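Local coordinates for acetylxylan esterase / glucomannan deacetylase (Cellvibrio japonicus, PDB 2WAA), which removes acetyl groups from xylan and glucomannan, helping to break down plant cell wall polysaccharides, at residues R51-I65 with S76-H90. Residues are numbered along the deposited sequence; the frame is centred on the assembly and turned at random. Where two conformers were deposited one is given.
Sequences RLTAEMQSSNGNSWI and SIKLDAQQQTVELFH
Arg51 reaches across to Glu87 side-on, NE and NH2 both donating to the single oxygen OE1, with NE to OE1 at 2.8 Å. The guanidinium stands almost square to the carboxylate, and OE1 is met on its anti side, from somewhat out of the carboxylate plane. With CG anti to the backbone N (chi1 -171°), the extended arginine chain also lays its CD over the His90 ring, a CH-pi contact that uses the aliphatic half of a charged residue. Beside it, Leu52 O accepts from Leu88 N and, weakly, from Phe89 N: a classic beta bulge. Leu52 CB lies 3.5 Å from Phe89 CE2; both residues are buried, as befits apolar side chains.

Farther along, Glu55, bent at chi2 (-54°), divides its oxygens: Thr85 OG1 donates to the syn lone pair of OE2, while Gln83 NE2 reaches OE1 at 3.0 Å; Gln83 OE1 turns to Lys115. Gln84 folds back, and its amide ties the turn to strand 51-58: OE1 accepts from Asp80 N, and NE2 donates to Asp80 O and, from above the carbonyl plane, to Met56 O, which also takes Gln84 N. Ser58, small enough to sit against the chain, sends OG to Leu79 O at 2.8 Å.

In the second strand pair, Lys78 CB lies 3.5 Å from the centroid of the Trp64 six-membered ring, over its face, and the extended lysine carries NZ to two waters, one shared with Trp64 NE1. Leu79 CD1 meets Met56 CE and Ile65 CG2, joining the two pairs. Strand 51-58 lies between 84-91 and 112-119, and 63-69 between 75-79 and 94-103, two antiparallel sheets packed through Leu52 and Leu88 on Val99 in the N-terminal CE2 region.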
ATOM      1  N   ARG A  51     -21.092 -15.572  13.590  1.00 10.83           N
ATOM      2  CA  ARG A  51     -19.808 -16.117  13.163  1.00  9.92           C
ATOM      3  C   ARG A  51     -19.567 -15.730  11.711  1.00 10.34           C
ATOM      4  O   ARG A  51     -20.516 -15.673  10.884  1.00  9.67           O
ATOM      5  CB  ARG A  51     -19.759 -17.667  13.309  1.00  8.85           C
ATOM      6  CG  ARG A  51     -18.376 -18.265  13.076  1.00 11.32           C
ATOM      7  CD  ARG A  51     -18.320 -19.796  13.381  1.00 17.89           C
ATOM      8  NE  ARG A  51     -16.934 -20.240  13.403  1.00 20.31           N
ATOM      9  CZ  ARG A  51     -16.450 -21.202  12.626  1.00 24.46           C
ATOM     10  NH1 ARG A  51     -17.253 -21.861  11.804  1.00 25.07           N
ATOM     11  NH2 ARG A  51     -15.157 -21.511  12.671  1.00 23.79           N
ATOM     12  N   LEU A  52     -18.310 -15.419  11.401  1.00  9.81           N
ATOM     13  CA  LEU A  52     -17.926 -15.108  10.018  1.00  9.21           C
ATOM     14  C   LEU A  52     -16.589 -15.771   9.722  1.00  8.62           C
ATOM     15  O   LEU A  52     -15.629 -15.671  10.520  1.00 10.21           O
ATOM     16  CB  LEU A  52     -17.861 -13.595   9.796  1.00  9.09           C
ATOM     17  CG  LEU A  52     -17.576 -13.139   8.343  1.00  8.96           C
ATOM     18  CD1 LEU A  52     -18.788 -13.416   7.416  1.00  9.27           C
ATOM     19  CD2 LEU A  52     -17.233 -11.619   8.362  1.00  4.74           C
ATOM     20  N   THR A  53     -16.532 -16.523   8.613  1.00  7.89           N
ATOM     21  CA  THR A  53     -15.300 -17.182   8.198  1.00  8.14           C
ATOM     22  C   THR A  53     -14.981 -16.778   6.763  1.00  7.90           C
ATOM     23  O   THR A  53     -15.867 -16.390   6.005  1.00  8.88           O
ATOM     24  CB  THR A  53     -15.324 -18.757   8.279  1.00  8.06           C
ATOM     25  OG1 THR A  53     -16.278 -19.274   7.329  1.00  9.04           O
ATOM     26  CG2 THR A  53     -15.690 -19.233   9.691  1.00  8.36           C
ATOM     27  N   ALA A  54     -13.713 -16.907   6.402  1.00  7.64           N
ATOM     28  CA  ALA A  54     -13.275 -16.637   5.034  1.00  7.34           C
ATOM     29  C   ALA A  54     -12.421 -17.787   4.518  1.00  8.03           C
ATOM     30  O   ALA A  54     -11.627 -18.354   5.270  1.00  9.43           O
ATOM     31  CB  ALA A  54     -12.449 -15.390   5.048  1.00  7.35           C
ATOM     32  N   GLU A  55     -12.548 -18.092   3.229  1.00  6.65           N
ATOM     33  CA  GLU A  55     -11.654 -19.061   2.592  1.00  7.87           C
ATOM     34  C   GLU A  55     -10.482 -18.268   1.987  1.00  8.30           C
ATOM     35  O   GLU A  55     -10.709 -17.421   1.088  1.00  8.39           O
ATOM     36  CB  GLU A  55     -12.397 -19.795   1.483  1.00  7.48           C
ATOM     37  CG  GLU A  55     -13.515 -20.702   2.043  1.00  7.70           C
ATOM     38  CD  GLU A  55     -13.001 -21.669   3.085  1.00  7.77           C
ATOM     39  OE1 GLU A  55     -11.996 -22.348   2.815  1.00  6.83           O
ATOM     40  OE2 GLU A  55     -13.639 -21.796   4.152  1.00 11.42           O
ATOM     41  N   MET A  56      -9.274 -18.507   2.469  1.00  8.01           N
ATOM     42  CA  MET A  56      -8.128 -17.737   2.005  1.00  8.25           C
ATOM     43  C   MET A  56      -6.958 -18.644   1.705  1.00 10.16           C
ATOM     44  O   MET A  56      -6.936 -19.799   2.113  1.00 10.70           O
ATOM     45  CB  MET A  56      -7.703 -16.698   3.058  1.00  7.71           C
ATOM     46  CG  MET A  56      -8.877 -15.852   3.520  1.00 10.38           C
ATOM     47  SD  MET A  56      -8.350 -14.466   4.538  1.00 11.80           S
ATOM     48  CE  MET A  56      -7.677 -13.373   3.272  1.00 11.74           C
ATOM     49  N   GLN A  57      -5.980 -18.105   0.976  1.00  9.93           N
ATOM     50  CA  GLN A  57      -4.755 -18.851   0.632  0.50 10.46           C
ATOM     51  C   GLN A  57      -3.716 -17.809   0.226  1.00 11.58           C
ATOM     52  O   GLN A  57      -4.108 -16.729  -0.242  1.00 11.60           O
ATOM     53  CB  GLN A  57      -5.034 -19.843  -0.517  0.50 10.64           C
ATOM     54  CG  GLN A  57      -5.594 -19.240  -1.779  0.50 11.44           C
ATOM     55  CD  GLN A  57      -5.794 -20.267  -2.953  0.50 15.66           C
ATOM     56  OE1 GLN A  57      -5.599 -21.478  -2.809  0.50 17.12           O
ATOM     57  NE2 GLN A  57      -6.192 -19.754  -4.104  0.50 18.13           N
ATOM     58  N   SER A  58      -2.425 -18.118   0.342  1.00 11.65           N
ATOM     59  CA  SER A  58      -1.400 -17.233  -0.219  1.00 11.27           C
ATOM     60  C   SER A  58      -0.543 -18.060  -1.193  1.00 12.09           C
ATOM     61  O   SER A  58      -0.574 -19.299  -1.137  1.00 14.04           O
ATOM     62  CB  SER A  58      -0.542 -16.608   0.869  1.00 10.78           C
ATOM     63  OG  SER A  58       0.321 -17.578   1.442  1.00 13.94           O
ATOM     64  N   SER A  59       0.187 -17.425  -2.095  1.00 10.37           N
ATOM     65  CA  SER A  59       0.850 -18.210  -3.129  1.00 11.05           C
ATOM     66  C   SER A  59       2.037 -18.983  -2.614  1.00 12.09           C
ATOM     67  O   SER A  59       2.345 -20.066  -3.165  1.00 11.09           O
ATOM     68  CB  SER A  59       1.298 -17.335  -4.290  1.00 10.83           C
ATOM     69  OG  SER A  59       2.085 -16.298  -3.768  1.00  8.75           O
ATOM     70  N   ASN A  60       2.719 -18.450  -1.596  1.00 11.22           N
ATOM     71  CA  ASN A  60       3.948 -19.079  -1.085  1.00 13.31           C
ATOM     72  C   ASN A  60       3.909 -19.398   0.394  1.00 12.17           C
ATOM     73  O   ASN A  60       4.956 -19.730   0.970  1.00 13.69           O
ATOM     74  CB  ASN A  60       5.173 -18.152  -1.262  1.00 14.40           C
ATOM     75  CG  ASN A  60       5.402 -17.745  -2.680  1.00 18.96           C
ATOM     76  OD1 ASN A  60       5.372 -18.572  -3.612  1.00 24.82           O
ATOM     77  ND2 ASN A  60       5.667 -16.452  -2.871  1.00 22.70           N
ATOM     78  N   GLY A  61       2.758 -19.209   1.036  1.00 10.11           N
ATOM     79  CA  GLY A  61       2.622 -19.493   2.444  1.00  9.74           C
ATOM     80  C   GLY A  61       3.464 -18.558   3.296  1.00 10.80           C
ATOM     81  O   GLY A  61       3.841 -18.887   4.427  1.00  9.23           O
ATOM     82  N   ASN A  62       3.757 -17.374   2.749  1.00  9.53           N
ATOM     83  CA  ASN A  62       4.645 -16.441   3.414  1.00  9.98           C
ATOM     84  C   ASN A  62       4.006 -15.045   3.541  1.00  9.86           C
ATOM     85  O   ASN A  62       4.721 -14.040   3.657  1.00 11.16           O
ATOM     86  CB  ASN A  62       5.927 -16.381   2.559  1.00  9.83           C
ATOM     87  CG  ASN A  62       7.117 -15.819   3.305  1.00 13.50           C
ATOM     88  OD1 ASN A  62       7.163 -15.854   4.525  1.00 15.50           O
ATOM     89  ND2 ASN A  62       8.134 -15.346   2.542  1.00 16.18           N
ATOM     90  N   SER A  63       2.677 -14.993   3.479  1.00  8.44           N
ATOM     91  CA  SER A  63       1.924 -13.711   3.466  1.00  7.97           C
ATOM     92  C   SER A  63       1.130 -13.486   4.776  1.00  7.64           C
ATOM     93  O   SER A  63       0.541 -14.413   5.343  1.00  8.75           O
ATOM     94  CB  SER A  63       0.934 -13.662   2.297  1.00  8.22           C
ATOM     95  OG  SER A  63       1.583 -13.911   1.059  1.00  9.62           O
ATOM     96  N   TRP A  64       1.083 -12.237   5.236  1.00  6.81           N
ATOM     97  CA  TRP A  64       0.391 -11.942   6.482  1.00  6.90           C
ATOM     98  C   TRP A  64      -0.759 -10.986   6.240  1.00  6.97           C
ATOM     99  O   TRP A  64      -0.687 -10.066   5.374  1.00  9.04           O
ATOM    100  CB  TRP A  64       1.347 -11.256   7.486  1.00  5.06           C
ATOM    101  CG  TRP A  64       2.435 -12.216   8.035  1.00  8.02           C
ATOM    102  CD1 TRP A  64       3.609 -12.609   7.420  1.00  9.16           C
ATOM    103  CD2 TRP A  64       2.417 -12.870   9.323  1.00  8.14           C
ATOM    104  NE1 TRP A  64       4.311 -13.445   8.258  1.00  9.28           N
ATOM    105  CE2 TRP A  64       3.611 -13.622   9.427  1.00  8.81           C
ATOM    106  CE3 TRP A  64       1.527 -12.844  10.417  1.00  8.22           C
ATOM    107  CZ2 TRP A  64       3.914 -14.390  10.558  1.00  8.78           C
ATOM    108  CZ3 TRP A  64       1.826 -13.589  11.558  1.00  6.88           C
ATOM    109  CH2 TRP A  64       3.012 -14.366  11.620  1.00  9.58           C
ATOM    110  N   ILE A  65      -1.798 -11.166   7.039  1.00  7.47           N
ATOM    111  CA  ILE A  65      -2.903 -10.225   7.071  1.00  6.42           C
ATOM    112  C   ILE A  65      -3.178  -9.815   8.530  1.00  6.89           C
ATOM    113  O   ILE A  65      -2.815 -10.541   9.476  1.00  8.19           O
ATOM    114  CB  ILE A  65      -4.180 -10.853   6.477  1.00  6.24           C
ATOM    115  CG1 ILE A  65      -4.598 -12.103   7.307  1.00  9.11           C
ATOM    116  CG2 ILE A  65      -3.958 -11.175   4.953  1.00  8.23           C
ATOM    117  CD1 ILE A  65      -5.962 -12.674   6.933  1.00  9.80           C
ATOM    118  N   SER A  76      -2.886 -10.625  13.847  1.00 10.30           N
ATOM    119  CA  SER A  76      -2.100 -10.885  12.640  0.50 10.09           C
ATOM    120  C   SER A  76      -1.997 -12.394  12.390  1.00 10.67           C
ATOM    121  O   SER A  76      -1.693 -13.151  13.314  1.00 11.69           O
ATOM    122  CB  SER A  76      -0.692 -10.294  12.765  0.50 10.43           C
ATOM    123  OG  SER A  76      -0.741  -8.938  13.191  0.50  8.86           O
ATOM    124  N   ILE A  77      -2.236 -12.814  11.156  1.00 10.34           N
ATOM    125  CA  ILE A  77      -2.272 -14.239  10.795  1.00  9.85           C
ATOM    126  C   ILE A  77      -1.438 -14.484   9.551  1.00 10.71           C
ATOM    127  O   ILE A  77      -1.518 -13.700   8.597  1.00  8.80           O
ATOM    128  CB  ILE A  77      -3.741 -14.583  10.427  1.00 10.61           C
ATOM    129  CG1 ILE A  77      -4.635 -14.238  11.624  1.00 13.25           C
ATOM    130  CG2 ILE A  77      -3.883 -16.096   9.971  1.00 12.58           C
ATOM    131  CD1 ILE A  77      -6.145 -14.562  11.309  1.00 16.29           C
ATOM    132  N   LYS A  78      -0.642 -15.551   9.550  1.00  8.92           N
ATOM    133  CA  LYS A  78       0.157 -15.896   8.379  1.00  8.43           C
ATOM    134  C   LYS A  78      -0.635 -16.931   7.574  1.00  9.33           C
ATOM    135  O   LYS A  78      -1.133 -17.894   8.136  1.00 10.14           O
ATOM    136  CB  LYS A  78       1.498 -16.491   8.810  1.00  9.00           C
ATOM    137  CG  LYS A  78       2.510 -16.696   7.655  1.00 10.96           C
ATOM    138  CD  LYS A  78       3.809 -17.279   8.240  1.00 15.62           C
ATOM    139  CE  LYS A  78       4.908 -17.304   7.220  1.00 19.45           C
ATOM    140  NZ  LYS A  78       6.140 -17.859   7.972  1.00 17.76           N
ATOM    141  N   LEU A  79      -0.840 -16.703   6.293  1.00  8.94           N
ATOM    142  CA  LEU A  79      -1.716 -17.593   5.516  1.00 10.34           C
ATOM    143  C   LEU A  79      -0.926 -18.717   4.835  1.00 11.40           C
ATOM    144  O   LEU A  79       0.045 -18.471   4.111  1.00 11.98           O
ATOM    145  CB  LEU A  79      -2.453 -16.754   4.435  1.00  9.66           C
ATOM    146  CG  LEU A  79      -3.453 -15.711   4.969  1.00 11.38           C
ATOM    147  CD1 LEU A  79      -4.008 -14.959   3.781  1.00 10.58           C
ATOM    148  CD2 LEU A  79      -4.604 -16.437   5.745  1.00  9.27           C
ATOM    149  N   ASP A  80      -1.391 -19.943   5.016  1.00 12.27           N
ATOM    150  CA  ASP A  80      -0.805 -21.118   4.359  1.00 13.09           C
ATOM    151  C   ASP A  80      -0.990 -21.064   2.854  1.00 11.40           C
ATOM    152  O   ASP A  80      -1.909 -20.432   2.358  1.00 10.83           O
ATOM    153  CB  ASP A  80      -1.549 -22.344   4.881  1.00 14.54           C
ATOM    154  CG  ASP A  80      -0.747 -23.634   4.756  1.00 20.58           C
ATOM    155  OD1 ASP A  80      -0.016 -23.953   5.731  1.00 23.55           O
ATOM    156  OD2 ASP A  80      -0.902 -24.339   3.726  1.00 21.47           O
ATOM    157  N   ALA A  81      -0.115 -21.765   2.124  1.00 12.47           N
ATOM    158  CA  ALA A  81      -0.264 -21.867   0.696  1.00 12.53           C
ATOM    159  C   ALA A  81      -1.506 -22.691   0.288  1.00 14.17           C
ATOM    160  O   ALA A  81      -2.015 -22.547  -0.808  1.00 16.32           O
ATOM    161  CB  ALA A  81       1.031 -22.470   0.079  1.00 13.32           C
ATOM    162  N   GLN A  82      -2.018 -23.536   1.171  1.00 14.61           N
ATOM    163  CA  GLN A  82      -3.231 -24.302   0.847  1.00 15.25           C
ATOM    164  C   GLN A  82      -4.447 -23.463   1.260  1.00 13.66           C
ATOM    165  O   GLN A  82      -4.365 -22.729   2.227  1.00 12.30           O
ATOM    166  CB  GLN A  82      -3.301 -25.603   1.678  1.00 17.26           C
ATOM    167  CG  GLN A  82      -2.097 -26.583   1.661  1.00 24.43           C
ATOM    168  CD  GLN A  82      -2.131 -27.535   2.875  1.00 32.79           C
ATOM    169  OE1 GLN A  82      -3.166 -28.153   3.172  1.00 36.31           O
ATOM    170  NE2 GLN A  82      -1.012 -27.621   3.603  1.00 35.56           N
ATOM    171  N   GLN A  83      -5.574 -23.623   0.574  1.00 11.89           N
ATOM    172  CA  GLN A  83      -6.807 -22.986   1.005  1.00 10.47           C
ATOM    173  C   GLN A  83      -7.103 -23.381   2.451  1.00 10.49           C
ATOM    174  O   GLN A  83      -6.962 -24.553   2.833  1.00 10.61           O
ATOM    175  CB  GLN A  83      -7.971 -23.420   0.101  1.00 11.62           C
ATOM    176  CG  GLN A  83      -9.227 -22.580   0.332  1.00  9.41           C
ATOM    177  CD  GLN A  83     -10.376 -23.015  -0.568  1.00 10.69           C
ATOM    178  OE1 GLN A  83     -10.157 -23.366  -1.720  1.00 11.40           O
ATOM    179  NE2 GLN A  83     -11.617 -22.985  -0.041  1.00  8.93           N
ATOM    180  N   GLN A  84      -7.536 -22.414   3.256  1.00  9.18           N
ATOM    181  CA  GLN A  84      -7.870 -22.656   4.670  1.00 10.25           C
ATOM    182  C   GLN A  84      -9.069 -21.794   5.051  1.00 10.24           C
ATOM    183  O   GLN A  84      -9.220 -20.664   4.584  1.00 10.01           O
ATOM    184  CB  GLN A  84      -6.648 -22.263   5.547  1.00 10.23           C
ATOM    185  CG  GLN A  84      -6.344 -20.732   5.532  1.00 14.74           C
ATOM    186  CD  GLN A  84      -4.855 -20.410   5.227  1.00 18.37           C
ATOM    187  OE1 GLN A  84      -4.018 -20.272   6.153  1.00 16.46           O
ATOM    188  NE2 GLN A  84      -4.523 -20.306   3.913  1.00 11.55           N
ATOM    189  N   THR A  85      -9.946 -22.346   5.882  1.00 10.62           N
ATOM    190  CA  THR A  85     -10.999 -21.566   6.480  1.00  9.63           C
ATOM    191  C   THR A  85     -10.407 -20.720   7.611  1.00 11.06           C
ATOM    192  O   THR A  85      -9.856 -21.266   8.577  1.00 11.62           O
ATOM    193  CB  THR A  85     -12.049 -22.477   7.100  1.00  9.28           C
ATOM    194  OG1 THR A  85     -12.507 -23.393   6.101  1.00  8.77           O
ATOM    195  CG2 THR A  85     -13.222 -21.619   7.647  1.00 11.04           C
ATOM    196  N   VAL A  86     -10.527 -19.410   7.485  1.00 10.59           N
ATOM    197  CA  VAL A  86     -10.043 -18.474   8.492  1.00 11.84           C
ATOM    198  C   VAL A  86     -11.228 -17.925   9.263  1.00 11.32           C
ATOM    199  O   VAL A  86     -12.107 -17.304   8.694  1.00 11.03           O
ATOM    200  CB  VAL A  86      -9.272 -17.294   7.832  1.00 12.07           C
ATOM    201  CG1 VAL A  86      -8.766 -16.268   8.892  1.00 12.77           C
ATOM    202  CG2 VAL A  86      -8.094 -17.826   6.992  1.00 13.55           C
ATOM    203  N   GLU A  87     -11.257 -18.165  10.563  1.00 11.21           N
ATOM    204  CA  GLU A  87     -12.338 -17.610  11.383  1.00 12.26           C
ATOM    205  C   GLU A  87     -12.051 -16.139  11.646  1.00 12.15           C
ATOM    206  O   GLU A  87     -10.962 -15.803  12.137  1.00 12.83           O
ATOM    207  CB  GLU A  87     -12.417 -18.334  12.736  1.00 13.43           C
ATOM    208  CG  GLU A  87     -13.648 -17.844  13.550  1.00 16.39           C
ATOM    209  CD  GLU A  87     -13.816 -18.648  14.841  1.00 19.68           C
ATOM    210  OE1 GLU A  87     -14.524 -19.669  14.793  1.00 19.89           O
ATOM    211  OE2 GLU A  87     -13.238 -18.258  15.864  1.00 18.33           O
ATOM    212  N   LEU A  88     -12.987 -15.265  11.286  1.00  9.93           N
ATOM    213  CA  LEU A  88     -12.796 -13.840  11.476  1.00  9.04           C
ATOM    214  C   LEU A  88     -13.379 -13.434  12.816  1.00  9.05           C
ATOM    215  O   LEU A  88     -12.726 -12.721  13.578  1.00 10.30           O
ATOM    216  CB  LEU A  88     -13.452 -13.048  10.319  1.00  7.06           C
ATOM    217  CG  LEU A  88     -12.855 -13.358   8.912  1.00  6.27           C
ATOM    218  CD1 LEU A  88     -13.650 -12.645   7.826  1.00  6.42           C
ATOM    219  CD2 LEU A  88     -11.355 -13.054   8.819  1.00  8.58           C
ATOM    220  N   PHE A  89     -14.578 -13.905  13.135  1.00  8.35           N
ATOM    221  CA  PHE A  89     -15.100 -13.718  14.497  1.00  9.09           C
ATOM    222  C   PHE A  89     -16.094 -14.819  14.824  1.00  9.70           C
ATOM    223  O   PHE A  89     -16.593 -15.499  13.932  1.00 10.04           O
ATOM    224  CB  PHE A  89     -15.728 -12.308  14.686  1.00  7.77           C
ATOM    225  CG  PHE A  89     -17.105 -12.142  14.079  1.00  6.91           C
ATOM    226  CD1 PHE A  89     -18.255 -12.611  14.716  1.00  7.45           C
ATOM    227  CD2 PHE A  89     -17.255 -11.433  12.896  1.00  9.24           C
ATOM    228  CE1 PHE A  89     -19.555 -12.391  14.151  1.00  8.41           C
ATOM    229  CE2 PHE A  89     -18.504 -11.214  12.327  1.00  9.31           C
ATOM    230  CZ  PHE A  89     -19.668 -11.691  12.959  1.00  7.55           C
ATOM    231  N   HIS A  90     -16.348 -14.998  16.106  1.00  9.84           N
ATOM    232  CA  HIS A  90     -17.333 -15.928  16.562  1.00 11.53           C
ATOM    233  C   HIS A  90     -17.769 -15.503  17.969  1.00 12.34           C
ATOM    234  O   HIS A  90     -16.905 -15.337  18.853  1.00 12.31           O
ATOM    235  CB  HIS A  90     -16.686 -17.315  16.660  1.00 13.44           C
ATOM    236  CG  HIS A  90     -17.659 -18.370  17.063  1.00 16.03           C
ATOM    237  ND1 HIS A  90     -17.279 -19.585  17.597  1.00 23.92           N
ATOM    238  CD2 HIS A  90     -19.013 -18.373  17.038  1.00 18.65           C
ATOM    239  CE1 HIS A  90     -18.359 -20.306  17.851  1.00 25.02           C
ATOM    240  NE2 HIS A  90     -19.424 -19.593  17.522  1.00 24.06           N
TER
HETATM  241  O   HOH W   1      -1.196 -21.478  -3.008  1.00 31.61           O
HETATM  242  O   HOH W   2       7.574 -18.234   5.713  1.00 33.94           O
HETATM  243  O   HOH W   3       6.933 -14.887   8.592  1.00 11.42           O